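Local coordinates for 5'-Methylthioadenosine Nucleosidase (Arabidopsis thaliana, PDB 2QTG), which is a nucleosidase of the phosphorylase superfamily, an alpha/beta protein built round a mixed sheet, with two subunits in its assembly, at residues A[139-144]-A[177-182]; A[88-93]-A[199-204]. All coordinates share one frame; numbering follows the deposited sequence.

Contact 1 (A[139-144]-A[177-182]); sequences HDRRIP and TGDSLD. With MTH (2-(4-amino-pyrrolo[2,3-D]pyrimidin-7-yl)-5-methylsulfanylmethyl-tetrahydro-furan-3,4-diol), chain C.
D140 turns its carboxylate onto the backbone of G178 and D179, and each oxygen has its own work. D140 OD2 takes the backbone N of D179 at 2.8 Å; the bond is nearly straight, but the donor stands 46° out of the carboxylate plane, above the group. D140 OD1 receives NH1 of R141 at 2.9 Å on its syn side, and here the acceptor lies in the guanidinium plane. D140 holds CG between its own N and carbonyl carbon (chi1 69°), which brings the carboxylate over the CA of G178. The same NH1 of R141 then reaches across to D179 OD2 at 3.0 Å, on the anti side, in a bent bond tilted from both the guanidinium and the carboxylate planes, which are 31° apart. One nitrogen thus joins D140 OD1 and D179 OD2, which probably offsets the repulsion between the OD2 atoms of D140 and D179, 4.0 Å apart. T92 OG1 bonds both D179 OD2 and R141 NH2, extending the network to the start of helix 92-106. H139 lies beside this group: its N donates to T177 O at 2.8 Å, and that carbonyl oxygen sits over one ring face, 3.3 Å above the plane and toward the rim. G178 carries no side chain, and the ring and the D140 carboxylate come directly against its backbone. A water donates to D140 OD2 and accepts from S180 OG, which also bonds R142 N of the second subunit. Following the parallel strands 130-138 and 172-177, the two loops set a salt-bridge network at the subunit interface, and the loop 177-182 runs on to the MTH pocket, where L181 CD1 packs on the ligand's fused ring.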
loop_
_atom_site.group_PDB
_atom_site.type_symbol
_atom_site.label_atom_id
_atom_site.label_comp_id
_atom_site.label_asym_id
_atom_site.label_seq_id
_atom_site.Cartn_x
_atom_site.Cartn_y
_atom_site.Cartn_z
ATOM N N HIS A 139 -5.221 2.105 -11.614
ATOM C CA HIS A 139 -5.460 1.270 -12.810
ATOM C C HIS A 139 -5.189 -0.243 -12.609
ATOM O O HIS A 139 -5.500 -1.032 -13.464
ATOM C CB HIS A 139 -4.758 1.777 -14.082
ATOM C CG HIS A 139 -3.349 2.273 -13.840
ATOM N ND1 HIS A 139 -2.242 1.439 -13.833
ATOM C CD2 HIS A 139 -2.880 3.518 -13.608
ATOM C CE1 HIS A 139 -1.144 2.155 -13.578
ATOM N NE2 HIS A 139 -1.512 3.425 -13.445
ATOM N N ASP A 140 -4.686 -0.629 -11.458
ATOM C CA ASP A 140 -4.287 -2.024 -11.248
ATOM C C ASP A 140 -4.946 -2.675 -10.024
ATOM O O ASP A 140 -4.407 -3.656 -9.453
ATOM C CB ASP A 140 -2.744 -2.069 -11.142
ATOM C CG ASP A 140 -2.202 -1.417 -9.857
ATOM O OD1 ASP A 140 -2.905 -0.577 -9.227
ATOM O OD2 ASP A 140 -1.010 -1.708 -9.499
ATOM N N ARG A 141 -6.116 -2.163 -9.627
ATOM C CA ARG A 141 -6.891 -2.814 -8.587
ATOM C C ARG A 141 -8.186 -3.313 -9.223
ATOM O O ARG A 141 -9.223 -2.727 -9.001
ATOM C CB ARG A 141 -7.213 -1.851 -7.453
ATOM C CG ARG A 141 -6.155 -1.714 -6.349
ATOM C CD ARG A 141 -4.912 -0.883 -6.655
ATOM N NE ARG A 141 -4.083 -0.705 -5.438
ATOM C CZ ARG A 141 -2.773 -0.358 -5.397
ATOM N NH1 ARG A 141 -2.064 -0.106 -6.527
ATOM N NH2 ARG A 141 -2.178 -0.209 -4.219
ATOM N N ARG A 142 -8.070 -4.344 -10.065
ATOM C CA ARG A 142 -9.188 -4.875 -10.833
ATOM C C ARG A 142 -9.869 -5.938 -9.969
ATOM O O ARG A 142 -9.288 -6.996 -9.687
ATOM C CB ARG A 142 -8.721 -5.464 -12.172
ATOM C CG ARG A 142 -7.749 -4.548 -12.995
ATOM C CD ARG A 142 -7.338 -5.243 -14.307
ATOM N NE ARG A 142 -6.732 -6.539 -13.988
ATOM C CZ ARG A 142 -5.433 -6.715 -13.748
ATOM N NH1 ARG A 142 -4.587 -5.700 -13.927
ATOM N NH2 ARG A 142 -4.995 -7.919 -13.376
ATOM N N ILE A 143 -11.101 -5.648 -9.539
ATOM C CA ILE A 143 -11.866 -6.562 -8.704
ATOM C C ILE A 143 -13.277 -6.730 -9.304
ATOM O O ILE A 143 -14.197 -6.013 -8.905
ATOM C CB ILE A 143 -11.950 -6.099 -7.201
ATOM C CG1 ILE A 143 -10.607 -5.524 -6.701
ATOM C CG2 ILE A 143 -12.339 -7.291 -6.294
ATOM C CD1 ILE A 143 -10.670 -4.779 -5.304
ATOM N N PRO A 144 -13.422 -7.645 -10.279
ATOM C CA PRO A 144 -14.651 -7.641 -11.083
ATOM C C PRO A 144 -15.835 -8.336 -10.395
ATOM O O PRO A 144 -16.348 -9.368 -10.863
ATOM C CB PRO A 144 -14.217 -8.311 -12.396
ATOM C CG PRO A 144 -13.118 -9.174 -12.049
ATOM C CD PRO A 144 -12.470 -8.671 -10.763
ATOM N N THR A 177 -2.932 5.786 -10.930
ATOM C CA THR A 177 -1.861 5.173 -10.135
ATOM C C THR A 177 -1.844 3.655 -10.261
ATOM O O THR A 177 -2.894 3.001 -10.292
ATOM C CB THR A 177 -2.023 5.524 -8.612
ATOM O OG1 THR A 177 -1.885 6.935 -8.409
ATOM C CG2 THR A 177 -0.991 4.776 -7.728
ATOM N N GLY A 178 -0.649 3.077 -10.360
ATOM C CA GLY A 178 -0.488 1.625 -10.229
ATOM C C GLY A 178 0.927 1.272 -9.823
ATOM O O GLY A 178 1.791 2.144 -9.902
ATOM N N ASP A 179 1.186 0.012 -9.429
ATOM C CA ASP A 179 2.544 -0.319 -8.918
ATOM C C ASP A 179 3.619 -0.669 -9.967
ATOM O O ASP A 179 4.714 -1.130 -9.593
ATOM C CB ASP A 179 2.479 -1.351 -7.779
ATOM C CG ASP A 179 2.054 -0.713 -6.457
ATOM O OD1 ASP A 179 2.908 -0.112 -5.808
ATOM O OD2 ASP A 179 0.865 -0.795 -6.084
ATOM N N SER A 180 3.343 -0.402 -11.249
ATOM C CA SER A 180 4.326 -0.757 -12.311
ATOM C C SER A 180 4.788 0.496 -13.060
ATOM O O SER A 180 3.990 1.371 -13.318
ATOM C CB SER A 180 3.762 -1.821 -13.280
ATOM O OG SER A 180 3.378 -2.994 -12.575
ATOM N N LEU A 181 6.096 0.603 -13.332
ATOM C CA LEU A 181 6.653 1.689 -14.116
ATOM C C LEU A 181 6.348 1.555 -15.601
ATOM O O LEU A 181 6.182 2.561 -16.313
ATOM C CB LEU A 181 8.177 1.796 -13.878
ATOM C CG LEU A 181 8.964 2.746 -14.797
ATOM C CD1 LEU A 181 8.539 4.206 -14.574
ATOM C CD2 LEU A 181 10.454 2.581 -14.517
ATOM N N ASP A 182 6.276 0.328 -16.089
ATOM C CA ASP A 182 5.928 0.132 -17.471
ATOM C C ASP A 182 4.407 0.150 -17.612
ATOM O O ASP A 182 3.703 0.460 -16.664
ATOM C CB ASP A 182 6.572 -1.137 -18.021
ATOM C CG ASP A 182 6.099 -2.395 -17.338
ATOM O OD1 ASP A 182 5.232 -2.365 -16.429
ATOM O OD2 ASP A 182 6.617 -3.437 -17.752
HETATM C CS MTH C . 11.529 4.304 -10.119
HETATM S "S5'" MTH C . 9.802 3.918 -10.423
HETATM C "C5'" MTH C . 9.343 5.525 -11.008
HETATM C "C4'" MTH C . 9.004 6.576 -9.940
HETATM O "O4'" MTH C . 8.737 7.825 -10.622
HETATM C "C2'" MTH C . 6.632 6.831 -9.976
HETATM O "O2'" MTH C . 5.507 7.416 -9.276
HETATM C "C3'" MTH C . 7.755 6.283 -9.105
HETATM O "O3'" MTH C . 7.916 6.957 -7.844
HETATM C "C1'" MTH C . 7.296 7.927 -10.843
HETATM N N9 MTH C . 7.029 7.716 -12.251
HETATM C C8 MTH C . 7.686 8.234 -13.235
HETATM C C7 MTH C . 7.144 8.063 -14.358
HETATM C C5 MTH C . 6.346 7.043 -14.367
HETATM C C6 MTH C . 5.650 6.373 -15.335
HETATM N N6 MTH C . 5.846 6.616 -16.661
HETATM N N1 MTH C . 4.798 5.421 -14.849
HETATM C C2 MTH C . 4.634 5.196 -13.501
HETATM N N3 MTH C . 5.333 5.881 -12.543
HETATM C C4 MTH C . 6.184 6.840 -12.980
HETATM O O HOH W 1 0.444 -2.886 -11.674
#

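Contact 2 (A[88-93]-A[199-204]); sequences DSVGTV and KDMEGA. With MTH (2-(4-amino-pyrrolo[2,3-D]pyrimidin-7-yl)-5-methylsulfanylmethyl-tetrahydro-furan-3,4-diol), chain C.
G91 N points straight at the carboxylate of E202, donating to the anti lone pair of OE2 at 2.9 Å with an N-H...O angle of 170°. That oxygen also accepts O3' of MTH, while E202 OE1 accepts O2' of MTH at 2.7 Å, so the carboxylate spans both hydroxyls of the diol. M201 N donates to O2' as well, from the backbone just before the glutamate. The bend in the E202 chain at chi2 (82°) swings the carboxylate back toward G91 and the sugar. V90 lies alongside: its CB is 3.6 Å from E202 OE2, CG1 sits against O3', and CG2 meets the methyl CE of M201 at 4.1 Å as the two side chains slant past each other. M201 runs along the ligand, its SD 3.5 Å from S5' of MTH and its CG close to N3. A carboxylate gripping the ribosyl diol, on the turn between a strand and the next helix, is as in related nucleosidases of the phosphorylase superfamily; the turn here joins strand 198-200 to helix 203-212. K199 NZ, from the strand, bonds N1 of MTH at 2.8 Å. Behind the first shell, D200 makes an Asx motif, its OD2 accepting G203 N at 2.7 Å; D200 OD2 also forms a salt bridge with K221. G91 occupies the N-cap position of helix 92-106, and T92 CG2 rests against M201 O. From the second subunit, the hydroxyl of Y151 hydrogen-bonds V90 O and I143 packs on M201.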
loop_
_atom_site.group_PDB
_atom_site.type_symbol
_atom_site.label_atom_id
_atom_site.label_comp_id
_atom_site.label_asym_id
_atom_site.label_seq_id
_atom_site.Cartn_x
_atom_site.Cartn_y
_atom_site.Cartn_z
ATOM N N ASP A 88 15.375 3.548 -3.941
ATOM C CA ASP A 88 14.217 4.263 -3.369
ATOM C C ASP A 88 12.974 3.366 -3.320
ATOM O O ASP A 88 12.605 2.717 -4.311
ATOM C CB ASP A 88 13.855 5.568 -4.122
ATOM C CG ASP A 88 14.833 6.700 -3.847
ATOM O OD1 ASP A 88 14.883 7.280 -2.743
ATOM O OD2 ASP A 88 15.560 7.027 -4.779
ATOM N N SER A 89 12.341 3.376 -2.148
ATOM C CA SER A 89 11.160 2.578 -1.850
ATOM C C SER A 89 9.847 3.103 -2.499
ATOM O O SER A 89 8.873 3.489 -1.815
ATOM C CB SER A 89 11.047 2.428 -0.338
ATOM O OG SER A 89 12.067 1.549 0.135
ATOM N N VAL A 90 9.845 3.096 -3.826
ATOM C CA VAL A 90 8.734 3.589 -4.653
ATOM C C VAL A 90 7.488 2.692 -4.522
ATOM O O VAL A 90 7.558 1.564 -3.984
ATOM C CB VAL A 90 9.134 3.697 -6.178
ATOM C CG1 VAL A 90 10.196 4.749 -6.410
ATOM C CG2 VAL A 90 9.630 2.310 -6.734
ATOM N N GLY A 91 6.337 3.205 -4.972
ATOM C CA GLY A 91 5.122 2.393 -5.031
ATOM C C GLY A 91 4.143 2.652 -3.899
ATOM O O GLY A 91 4.425 3.419 -2.978
ATOM N N THR A 92 2.955 2.050 -4.006
ATOM C CA THR A 92 1.793 2.486 -3.217
ATOM C C THR A 92 1.918 2.125 -1.731
ATOM O O THR A 92 1.501 2.885 -0.876
ATOM C CB THR A 92 0.459 1.893 -3.749
ATOM O OG1 THR A 92 0.506 0.464 -3.653
ATOM C CG2 THR A 92 0.156 2.357 -5.203
ATOM N N VAL A 93 2.544 0.994 -1.418
ATOM C CA VAL A 93 2.652 0.565 -0.013
ATOM C C VAL A 93 3.509 1.465 0.853
ATOM O O VAL A 93 3.020 1.975 1.855
ATOM C CB VAL A 93 2.996 -0.988 0.105
ATOM C CG1 VAL A 93 3.374 -1.399 1.510
ATOM C CG2 VAL A 93 1.775 -1.793 -0.347
ATOM N N LYS A 199 0.262 9.480 -15.041
ATOM C CA LYS A 199 0.490 8.093 -14.635
ATOM C C LYS A 199 1.625 8.043 -13.629
ATOM O O LYS A 199 2.741 8.530 -13.881
ATOM C CB LYS A 199 0.801 7.221 -15.869
ATOM C CG LYS A 199 1.067 5.725 -15.533
ATOM C CD LYS A 199 1.761 5.002 -16.693
ATOM C CE LYS A 199 1.939 3.496 -16.342
ATOM N NZ LYS A 199 3.085 3.300 -15.412
ATOM N N ASP A 200 1.359 7.429 -12.480
ATOM C CA ASP A 200 2.409 7.288 -11.466
ATOM C C ASP A 200 2.268 5.998 -10.675
ATOM O O ASP A 200 1.446 5.115 -11.024
ATOM C CB ASP A 200 2.436 8.516 -10.538
ATOM C CG ASP A 200 1.341 8.474 -9.468
ATOM O OD1 ASP A 200 0.322 7.779 -9.671
ATOM O OD2 ASP A 200 1.511 9.135 -8.436
ATOM N N MET A 201 3.022 5.901 -9.594
ATOM C CA MET A 201 3.005 4.687 -8.761
ATOM C C MET A 201 2.654 4.929 -7.292
ATOM O O MET A 201 2.662 3.969 -6.499
ATOM C CB MET A 201 4.347 3.951 -8.885
ATOM C CG MET A 201 4.616 3.461 -10.317
ATOM S SD MET A 201 6.388 3.098 -10.631
ATOM C CE MET A 201 6.705 1.671 -9.605
ATOM N N GLU A 202 2.351 6.191 -6.924
ATOM C CA GLU A 202 1.975 6.471 -5.541
ATOM C C GLU A 202 0.676 7.243 -5.285
ATOM O O GLU A 202 0.090 7.077 -4.209
ATOM C CB GLU A 202 3.086 7.194 -4.761
ATOM C CG GLU A 202 4.435 6.489 -4.663
ATOM C CD GLU A 202 5.324 6.682 -5.905
ATOM O OE1 GLU A 202 5.189 7.719 -6.579
ATOM O OE2 GLU A 202 6.196 5.828 -6.139
ATOM N N GLY A 203 0.274 8.113 -6.221
ATOM C CA GLY A 203 -0.688 9.185 -5.944
ATOM C C GLY A 203 -1.981 8.770 -5.272
ATOM O O GLY A 203 -2.345 9.306 -4.209
ATOM N N ALA A 204 -2.682 7.820 -5.888
ATOM C CA ALA A 204 -3.994 7.398 -5.361
ATOM C C ALA A 204 -3.949 6.738 -3.971
ATOM O O ALA A 204 -4.979 6.706 -3.267
ATOM C CB ALA A 204 -4.746 6.529 -6.393
HETATM C CS MTH C . 11.529 4.304 -10.119
HETATM S "S5'" MTH C . 9.802 3.918 -10.423
HETATM C "C5'" MTH C . 9.343 5.525 -11.008
HETATM C "C4'" MTH C . 9.004 6.576 -9.940
HETATM O "O4'" MTH C . 8.737 7.825 -10.622
HETATM C "C2'" MTH C . 6.632 6.831 -9.976
HETATM O "O2'" MTH C . 5.507 7.416 -9.276
HETATM C "C3'" MTH C . 7.755 6.283 -9.105
HETATM O "O3'" MTH C . 7.916 6.957 -7.844
HETATM C "C1'" MTH C . 7.296 7.927 -10.843
HETATM N N9 MTH C . 7.029 7.716 -12.251
HETATM C C8 MTH C . 7.686 8.234 -13.235
HETATM C C7 MTH C . 7.144 8.063 -14.358
HETATM C C5 MTH C . 6.346 7.043 -14.367
HETATM C C6 MTH C . 5.650 6.373 -15.335
HETATM N N6 MTH C . 5.846 6.616 -16.661
HETATM N N1 MTH C . 4.798 5.421 -14.849
HETATM C C2 MTH C . 4.634 5.196 -13.501
HETATM N N3 MTH C . 5.333 5.881 -12.543
HETATM C C4 MTH C . 6.184 6.840 -12.980
#

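Contact 1 is nested along the chain within the loop closed by contact 2, and their centres lie 11 Å apart. Among the hydrogen bonds that join them are two probable ones: D179 OD2 to T92 OG1 at 2.8 Å, which carries the salt-bridge network of contact 1 to the start of helix 92-106, and T177 OG1 to D200 OD1 at 2.7 Å, which ties strand 172-177 to the turn bearing E202. Nearer the ligand, S180 O is hydrogen-bonded at 3.0 Å to K199 NZ, the nitrogen that also holds the MTH base, and G178 O packs on M201 CG. Both contacts touch MTH and the second subunit; D225 adds a further hydrogen bond to the ligand.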